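Local coordinates for periplasmic binding protein/LacI transcriptional regulator (Burkholderia graminis C4D1M, PDB 5HQJ), which binds D-arabinose, caught here as the alpha-pyranose, and probably serves as the periplasmic sugar-binding component of an ABC transporter, at residues V33-V37 with I90-E94; V112-D116 with R124-G129; E242-D248 with I261-Q267. One frame throughout, in Å; residues are numbered along the deposited sequence. Where two conformers were deposited one is given.

Contact 1 of 3, residues V33-V37 with I90-E94. With 64K (alpha-D-arabinopyranose), chain B.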
# COMPACT_ATOMS: atom_id res chain seq x y z
N VAL A 33 -9.93 4.71 12.56
CA VAL A 33 -9.16 4.18 11.44
C VAL A 33 -7.70 4.58 11.56
O VAL A 33 -7.39 5.75 11.82
CB VAL A 33 -9.74 4.65 10.10
CG1 VAL A 33 -9.03 3.95 8.96
CG2 VAL A 33 -11.22 4.35 10.02
N ILE A 34 -6.82 3.60 11.37
CA ILE A 34 -5.39 3.73 11.65
C ILE A 34 -4.59 3.45 10.41
O ILE A 34 -4.64 2.32 9.89
CB ILE A 34 -4.93 2.72 12.76
CG1 ILE A 34 -5.81 2.86 14.01
CG2 ILE A 34 -3.42 2.89 13.10
CD1 ILE A 34 -5.64 1.75 15.03
N PRO A 35 -3.86 4.46 9.91
CA PRO A 35 -2.93 4.17 8.82
C PRO A 35 -1.63 3.57 9.34
O PRO A 35 -1.47 3.44 10.56
CB PRO A 35 -2.68 5.56 8.22
CG PRO A 35 -2.72 6.45 9.41
CD PRO A 35 -3.87 5.91 10.21
N LYS A 36 -0.71 3.24 8.44
CA LYS A 36 0.60 2.75 8.87
C LYS A 36 1.35 3.90 9.56
O LYS A 36 2.16 3.66 10.46
CB LYS A 36 1.41 2.21 7.69
CG LYS A 36 1.00 0.78 7.22
CD LYS A 36 1.92 0.29 6.08
CE LYS A 36 1.50 -1.08 5.53
NZ LYS A 36 2.53 -1.62 4.59
N VAL A 37 1.06 5.12 9.11
CA VAL A 37 1.70 6.35 9.61
C VAL A 37 1.18 7.49 8.76
O VAL A 37 0.53 7.25 7.75
CB VAL A 37 3.24 6.35 9.49
CG1 VAL A 37 3.96 5.93 10.81
CG2 VAL A 37 3.72 5.55 8.26
N ILE A 90 -7.56 -1.02 10.74
CA ILE A 90 -6.14 -0.75 10.77
C ILE A 90 -5.43 -1.32 9.54
O ILE A 90 -5.71 -2.42 9.07
CB ILE A 90 -5.52 -1.32 12.07
CG1 ILE A 90 -4.01 -1.03 12.11
CG2 ILE A 90 -5.83 -2.83 12.23
CD1 ILE A 90 -3.30 -1.47 13.39
N SER A 91 -4.52 -0.51 9.01
CA SER A 91 -3.46 -0.99 8.11
C SER A 91 -2.19 -1.29 8.92
O SER A 91 -1.62 -0.39 9.57
CB SER A 91 -3.18 0.07 7.05
OG SER A 91 -2.15 -0.37 6.19
N VAL A 92 -1.73 -2.54 8.88
CA VAL A 92 -0.68 -3.04 9.79
C VAL A 92 0.73 -2.98 9.22
O VAL A 92 1.01 -3.47 8.13
CB VAL A 92 -0.98 -4.50 10.18
CG1 VAL A 92 0.00 -5.00 11.18
CG2 VAL A 92 -2.39 -4.59 10.73
N ASN A 93 1.64 -2.39 9.99
CA ASN A 93 3.02 -2.30 9.53
C ASN A 93 3.74 -3.64 9.59
O ASN A 93 4.46 -4.01 8.66
CB ASN A 93 3.78 -1.26 10.35
CG ASN A 93 3.69 0.15 9.74
OD1 ASN A 93 4.04 0.37 8.57
ND2 ASN A 93 3.23 1.07 10.53
N GLU A 94 3.51 -4.37 10.68
CA GLU A 94 4.11 -5.69 10.88
C GLU A 94 3.10 -6.60 11.61
O GLU A 94 2.67 -6.30 12.72
CB GLU A 94 5.43 -5.54 11.65
CG GLU A 94 6.36 -6.76 11.58
CD GLU A 94 5.82 -7.92 12.37
OE1 GLU A 94 5.86 -9.05 11.86
OE2 GLU A 94 5.34 -7.66 13.50
O2 64K B . -0.33 -0.16 -0.09
C2 64K B . 0.89 0.53 0.36
C3 64K B . 1.12 1.68 -0.57
O3 64K B . 1.62 1.18 -1.79
C4 64K B . 2.17 2.64 -0.04
O4 64K B . 3.49 2.06 -0.03
C5 64K B . 1.85 3.02 1.34
O5 64K B . 1.88 1.83 2.17
C1 64K B . 0.70 1.02 1.77
O1 64K B . 0.62 -0.06 2.60
O HOH W 1 4.44 -1.94 6.89
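I34 and I90 sit side by side where two parallel strands of a periplasmic binding protein lobe end at the sugar cleft, the place where Rossmann-like sheets gather their binding loops. This end of the contact is tight. I34 CB lies 3.9 Å from I90 CG1, the two side chains slanting across one another, and S91 N gives I34 O a hydrogen bond of 3.0 Å. S91 OG rests 3.5 Å from K36 CG, while its polar partner is the carboxylate of D116.

Past P35 the backbones part, and side chains and water take over. K36 runs fully extended from CG (chi2 -177°) toward the sugar, its CD passing 3.3 Å from N93 OD1. The amide of N93 reaches back over the gap: its ND2 donates to K36 O at 2.8 Å, well to one side of the carbonyl direction, with the oxygen close to the amide plane. The K36 ammonium bonds to N164 OD1 of the other lobe and, weakly, to sugar O1. Even this hydrated side is buried, and one water joins the two loops, accepting from K36 NZ and donating to both N93 O and, at 2.9 Å, N93 OD1.

Contact 2 of 3, residues V112-D116 with R124-G129. With 64K (alpha-D-arabinopyranose), chain B.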
# COMPACT_ATOMS: atom_id res chain seq x y z
N VAL A 112 -13.20 -5.50 14.69
CA VAL A 112 -11.88 -5.20 14.19
C VAL A 112 -11.73 -5.76 12.79
O VAL A 112 -12.04 -6.92 12.55
CB VAL A 112 -10.79 -5.77 15.12
CG1 VAL A 112 -9.42 -5.50 14.56
CG2 VAL A 112 -10.93 -5.17 16.52
N LEU A 113 -11.23 -4.93 11.89
CA LEU A 113 -10.87 -5.40 10.58
C LEU A 113 -9.61 -4.70 10.09
O LEU A 113 -9.16 -3.69 10.66
CB LEU A 113 -12.02 -5.18 9.59
CG LEU A 113 -12.48 -3.76 9.23
CD1 LEU A 113 -11.57 -3.09 8.19
CD2 LEU A 113 -13.93 -3.77 8.70
N THR A 114 -9.02 -5.26 9.04
CA THR A 114 -7.85 -4.65 8.42
C THR A 114 -8.15 -4.15 7.03
O THR A 114 -9.13 -4.59 6.41
CB THR A 114 -6.68 -5.63 8.39
OG1 THR A 114 -7.07 -6.83 7.71
CG2 THR A 114 -6.27 -5.97 9.81
N TYR A 115 -7.31 -3.22 6.56
CA TYR A 115 -7.39 -2.69 5.19
C TYR A 115 -5.95 -2.41 4.74
O TYR A 115 -5.07 -2.17 5.57
CB TYR A 115 -8.30 -1.43 5.10
CG TYR A 115 -7.68 -0.20 5.68
CD1 TYR A 115 -7.64 -0.01 7.06
CD2 TYR A 115 -7.06 0.74 4.87
CE1 TYR A 115 -7.02 1.08 7.61
CE2 TYR A 115 -6.42 1.85 5.42
CZ TYR A 115 -6.42 2.01 6.80
OH TYR A 115 -5.80 3.08 7.38
N ASP A 116 -5.73 -2.52 3.43
CA ASP A 116 -4.46 -2.21 2.77
C ASP A 116 -3.34 -3.20 3.07
O ASP A 116 -2.77 -3.76 2.13
CB ASP A 116 -4.01 -0.79 3.17
CG ASP A 116 -2.66 -0.45 2.63
OD1 ASP A 116 -2.43 -0.61 1.41
OD2 ASP A 116 -1.82 -0.08 3.46
N ARG A 124 -8.94 -10.65 13.13
CA ARG A 124 -9.73 -9.60 12.48
C ARG A 124 -10.84 -10.25 11.66
O ARG A 124 -10.68 -11.37 11.17
CB ARG A 124 -8.84 -8.70 11.62
CG ARG A 124 -8.54 -9.18 10.20
CD ARG A 124 -7.73 -10.48 10.12
NE ARG A 124 -7.43 -10.76 8.72
CZ ARG A 124 -8.26 -11.37 7.87
NH1 ARG A 124 -9.45 -11.82 8.27
NH2 ARG A 124 -7.89 -11.54 6.60
N SER A 125 -11.96 -9.55 11.54
CA SER A 125 -13.15 -10.08 10.87
C SER A 125 -12.89 -10.30 9.40
O SER A 125 -13.40 -11.24 8.79
CB SER A 125 -14.34 -9.14 11.06
OG SER A 125 -14.13 -7.87 10.44
N MSE A 126 -12.12 -9.41 8.81
CA MSE A 126 -11.96 -9.38 7.38
C MSE A 126 -10.87 -8.40 6.97
O MSE A 126 -10.50 -7.52 7.75
CB MSE A 126 -13.28 -9.01 6.70
CG MSE A 126 -13.73 -7.61 7.00
SE MSE A 126 -15.50 -7.16 6.28
CE MSE A 126 -14.97 -6.76 4.44
N TYR A 127 -10.37 -8.61 5.76
CA TYR A 127 -9.40 -7.75 5.09
C TYR A 127 -9.98 -7.10 3.85
O TYR A 127 -10.56 -7.78 2.98
CB TYR A 127 -8.16 -8.58 4.71
CG TYR A 127 -7.23 -7.91 3.69
CD1 TYR A 127 -6.36 -6.91 4.07
CD2 TYR A 127 -7.23 -8.30 2.36
CE1 TYR A 127 -5.53 -6.32 3.14
CE2 TYR A 127 -6.41 -7.71 1.44
CZ TYR A 127 -5.55 -6.72 1.83
OH TYR A 127 -4.71 -6.12 0.91
N ILE A 128 -9.83 -5.79 3.79
CA ILE A 128 -10.20 -5.02 2.63
C ILE A 128 -8.96 -4.45 1.96
O ILE A 128 -8.29 -3.56 2.50
CB ILE A 128 -11.13 -3.86 3.02
CG1 ILE A 128 -12.36 -4.41 3.75
CG2 ILE A 128 -11.49 -3.00 1.81
CD1 ILE A 128 -13.18 -3.33 4.44
N GLY A 129 -8.65 -4.91 0.76
CA GLY A 129 -7.50 -4.34 0.09
C GLY A 129 -7.14 -4.99 -1.22
O GLY A 129 -7.91 -5.77 -1.81
O2 64K B . -0.33 -0.16 -0.09
C2 64K B . 0.89 0.53 0.36
C3 64K B . 1.12 1.68 -0.57
O3 64K B . 1.62 1.18 -1.79
C4 64K B . 2.17 2.64 -0.04
O4 64K B . 3.49 2.06 -0.03
C5 64K B . 1.85 3.02 1.34
O5 64K B . 1.88 1.83 2.17
C1 64K B . 0.70 1.02 1.77
O1 64K B . 0.62 -0.06 2.60
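V112 O receives the N-H of S125 at 2.8 Å, at the start of a short parallel pairing in the same Rossmann-like lobe, where strand 112-115 lies beside strand 127-129 at 22°. The ladder continues as T114 N bonds to M126 O, I128 N to T114 O, and D116 N to I128 O at 2.9 Å. The last bond fixes the backbone just where D116 leaves the strand for the cleft. There the carboxylate takes two hydroxyls of the arabinose, O1 on D116 OD2 and O2 on D116 OD1, each at 2.6 Å.

Outward from this polar line, T114 and Y127 share one face of the sheet. T114 OG1 lies in the plane of the Y127 ring, at its edge, 3.7 Å from Y127 CD1, but makes its hydrogen bond to D118. The same aspartate forms a salt bridge with R124, whose bend at chi2 (-65°) folds the chain back so that the guanidinium lies with one face against the backbone of M126 and Y127. R124 CG meets T114 OG1 on the way, the two side chains crossing at about a right angle.

On the other face the side chains meet mainly carbon to carbon, although L113 CB also rests 3.3 Å from M126 O. L113 CB packs 3.9 Å from CG of selenomethionine M126, helix 269-284 covering both residues, and L113 CD1 reaches I128 CD1 at 4.1 Å.

Contact 3 of 3, residues E242-D248 with I261-Q267. With 64K (alpha-D-arabinopyranose), chain B.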
# COMPACT_ATOMS: atom_id res chain seq x y z
N GLU A 242 12.84 0.84 -18.22
CA GLU A 242 11.44 0.68 -18.01
C GLU A 242 11.14 0.70 -16.51
O GLU A 242 11.58 -0.21 -15.77
CB GLU A 242 11.00 -0.64 -18.64
CG GLU A 242 9.54 -0.77 -18.90
CD GLU A 242 9.05 0.07 -20.08
OE1 GLU A 242 9.83 0.39 -21.01
OE2 GLU A 242 7.86 0.40 -20.07
N VAL A 243 10.38 1.69 -16.09
CA VAL A 243 10.09 1.92 -14.69
C VAL A 243 8.60 1.74 -14.41
O VAL A 243 7.75 2.41 -14.98
CB VAL A 243 10.53 3.34 -14.24
CG1 VAL A 243 10.17 3.58 -12.75
CG2 VAL A 243 12.02 3.55 -14.52
N LEU A 244 8.29 0.83 -13.52
CA LEU A 244 6.93 0.57 -13.07
C LEU A 244 6.85 0.88 -11.58
O LEU A 244 7.70 0.45 -10.80
CB LEU A 244 6.53 -0.89 -13.33
CG LEU A 244 6.61 -1.37 -14.78
CD1 LEU A 244 6.17 -2.86 -14.92
CD2 LEU A 244 5.71 -0.51 -15.68
N ALA A 245 5.84 1.64 -11.18
CA ALA A 245 5.78 2.13 -9.83
C ALA A 245 4.40 1.88 -9.27
O ALA A 245 3.52 1.52 -10.00
CB ALA A 245 6.12 3.62 -9.78
N PHE A 246 4.27 2.08 -7.97
CA PHE A 246 3.02 1.90 -7.24
C PHE A 246 2.46 3.24 -6.77
O PHE A 246 3.19 4.17 -6.39
CB PHE A 246 3.25 0.97 -6.03
CG PHE A 246 2.39 -0.26 -6.04
CD1 PHE A 246 1.21 -0.29 -5.35
CD2 PHE A 246 2.76 -1.39 -6.75
CE1 PHE A 246 0.42 -1.43 -5.37
CE2 PHE A 246 1.97 -2.53 -6.75
CZ PHE A 246 0.81 -2.54 -6.07
N ASP A 247 1.13 3.32 -6.84
CA ASP A 247 0.30 4.41 -6.30
C ASP A 247 0.36 5.63 -7.21
O ASP A 247 1.04 5.61 -8.24
CB ASP A 247 0.70 4.72 -4.87
CG ASP A 247 0.59 3.49 -3.96
OD1 ASP A 247 -0.36 2.67 -4.11
OD2 ASP A 247 1.47 3.31 -3.08
N ASP A 248 -0.44 6.64 -6.89
CA ASP A 248 -0.62 7.78 -7.80
C ASP A 248 -0.36 9.10 -7.10
O ASP A 248 -1.01 10.10 -7.40
CB ASP A 248 -2.03 7.79 -8.43
CG ASP A 248 -3.10 8.30 -7.46
OD1 ASP A 248 -2.93 8.05 -6.26
OD2 ASP A 248 -4.09 8.94 -7.91
N ILE A 261 8.66 7.60 -15.62
CA ILE A 261 7.93 6.41 -15.20
C ILE A 261 7.07 5.98 -16.38
O ILE A 261 6.47 6.84 -17.05
CB ILE A 261 7.09 6.72 -13.94
CG1 ILE A 261 8.03 7.18 -12.80
CG2 ILE A 261 6.19 5.53 -13.50
CD1 ILE A 261 7.35 7.63 -11.54
N GLN A 262 7.03 4.68 -16.67
CA GLN A 262 6.31 4.13 -17.83
C GLN A 262 4.96 3.55 -17.49
O GLN A 262 4.08 3.48 -18.34
CB GLN A 262 7.18 3.08 -18.52
CG GLN A 262 8.31 3.62 -19.38
CD GLN A 262 9.28 4.49 -18.60
OE1 GLN A 262 9.83 4.06 -17.59
NE2 GLN A 262 9.44 5.72 -19.03
N GLY A 263 4.78 3.12 -16.25
CA GLY A 263 3.51 2.54 -15.84
C GLY A 263 3.37 2.59 -14.35
O GLY A 263 4.39 2.54 -13.63
N ILE A 264 2.15 2.71 -13.86
CA ILE A 264 1.96 2.54 -12.44
C ILE A 264 0.82 1.56 -12.15
O ILE A 264 0.06 1.10 -13.03
CB ILE A 264 1.73 3.88 -11.74
CG1 ILE A 264 0.48 4.57 -12.30
CG2 ILE A 264 2.95 4.78 -11.88
CD1 ILE A 264 0.18 5.95 -11.73
N MSE A 265 0.77 1.19 -10.89
CA MSE A 265 -0.30 0.37 -10.35
C MSE A 265 -1.05 1.20 -9.31
O MSE A 265 -0.44 1.55 -8.30
CB MSE A 265 0.24 -0.93 -9.71
CG MSE A 265 1.11 -1.76 -10.62
SE MSE A 265 0.02 -2.61 -11.98
CE MSE A 265 -0.83 -3.99 -10.92
N VAL A 266 -2.33 1.51 -9.57
CA VAL A 266 -3.12 2.34 -8.69
C VAL A 266 -4.12 1.47 -7.97
O VAL A 266 -4.93 0.83 -8.60
CB VAL A 266 -3.81 3.48 -9.43
CG1 VAL A 266 -4.53 4.39 -8.43
CG2 VAL A 266 -2.78 4.26 -10.26
N GLN A 267 -4.03 1.45 -6.65
CA GLN A 267 -4.94 0.70 -5.79
C GLN A 267 -6.22 1.55 -5.65
O GLN A 267 -6.37 2.53 -6.37
CB GLN A 267 -4.29 0.42 -4.44
CG GLN A 267 -2.90 -0.18 -4.51
CD GLN A 267 -2.41 -0.43 -3.12
OE1 GLN A 267 -2.93 -1.27 -2.41
NE2 GLN A 267 -1.39 0.34 -2.70
O2 64K B . -0.33 -0.16 -0.09
C2 64K B . 0.89 0.53 0.36
C3 64K B . 1.12 1.68 -0.57
O3 64K B . 1.62 1.18 -1.79
C4 64K B . 2.17 2.64 -0.04
O4 64K B . 3.49 2.06 -0.03
C5 64K B . 1.85 3.02 1.34
O5 64K B . 1.88 1.83 2.17
C1 64K B . 0.70 1.02 1.77
O1 64K B . 0.62 -0.06 2.60
O HOH W 2 -2.70 3.42 -5.10
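D247 OD1 is gripped by two donors: Q267 NE2 at 2.9 Å, on the lone pair facing the other carboxylate oxygen, and a water at 2.6 Å that in turn accepts from Q267 N. Carboxylate and amide are nearly coplanar, 21° apart; one N-H of Q267 NE2 goes to D247 and the other to sugar O2, in an almost straight bond. D247 OD2 takes the O3 hydroxyl of the arabinose at a very short 2.5 Å. The other branch of the amide, Q267 OE1, bonds to T130 OG1 of the other lobe.

Beside this polar group lies the F246 ring. M265 CB sits over one face, 3.9 Å from the ring centroid in a CH-pi contact, and the Q267 amide stands at the edge, its plane turned 75° from the ring. R168 adds a cation-pi contact to the same ring.

Behind the cleft, strands 242-246 and 263-266 pair in parallel as the two ends of a beta-alpha-beta crossover through helix 250-258. A245 CB packs 4.2 Å from I261 CG2 on the side of that helix. At the far end Q262 bends at chi2 (59°), bringing OE1 back to V243 N at 2.9 Å and completing an exchange in which V243 O accepts from Q262 N.

Because D247 and Q267 each hold a neighbouring hydroxyl while bonded to one another, the pair probably reads O2 and O3 as a unit and favours a sugar presenting both.

Overall arrangement
From the N terminus, the chain leaves strand 30-34 and returns 53 residues later beside it, after two helices and strand 59-62, to close contact 1. Contact 2 follows in series across a short loop without helix or strand, its segments eight residues apart, laying strand 127-129 against 111-115 in the same sheet. The two touch directly, Y115 OH making a weak hydrogen bond to I34 O. Contact 3 comes last, in the second sheet, closing the 13-residue step from D248 to I261, its centre about 22 Å and 25 Å from those of contacts 1 and 2. None of the loops nests in or crosses another. The arabinose, touched by all three, ties the two lobes together across the cleft.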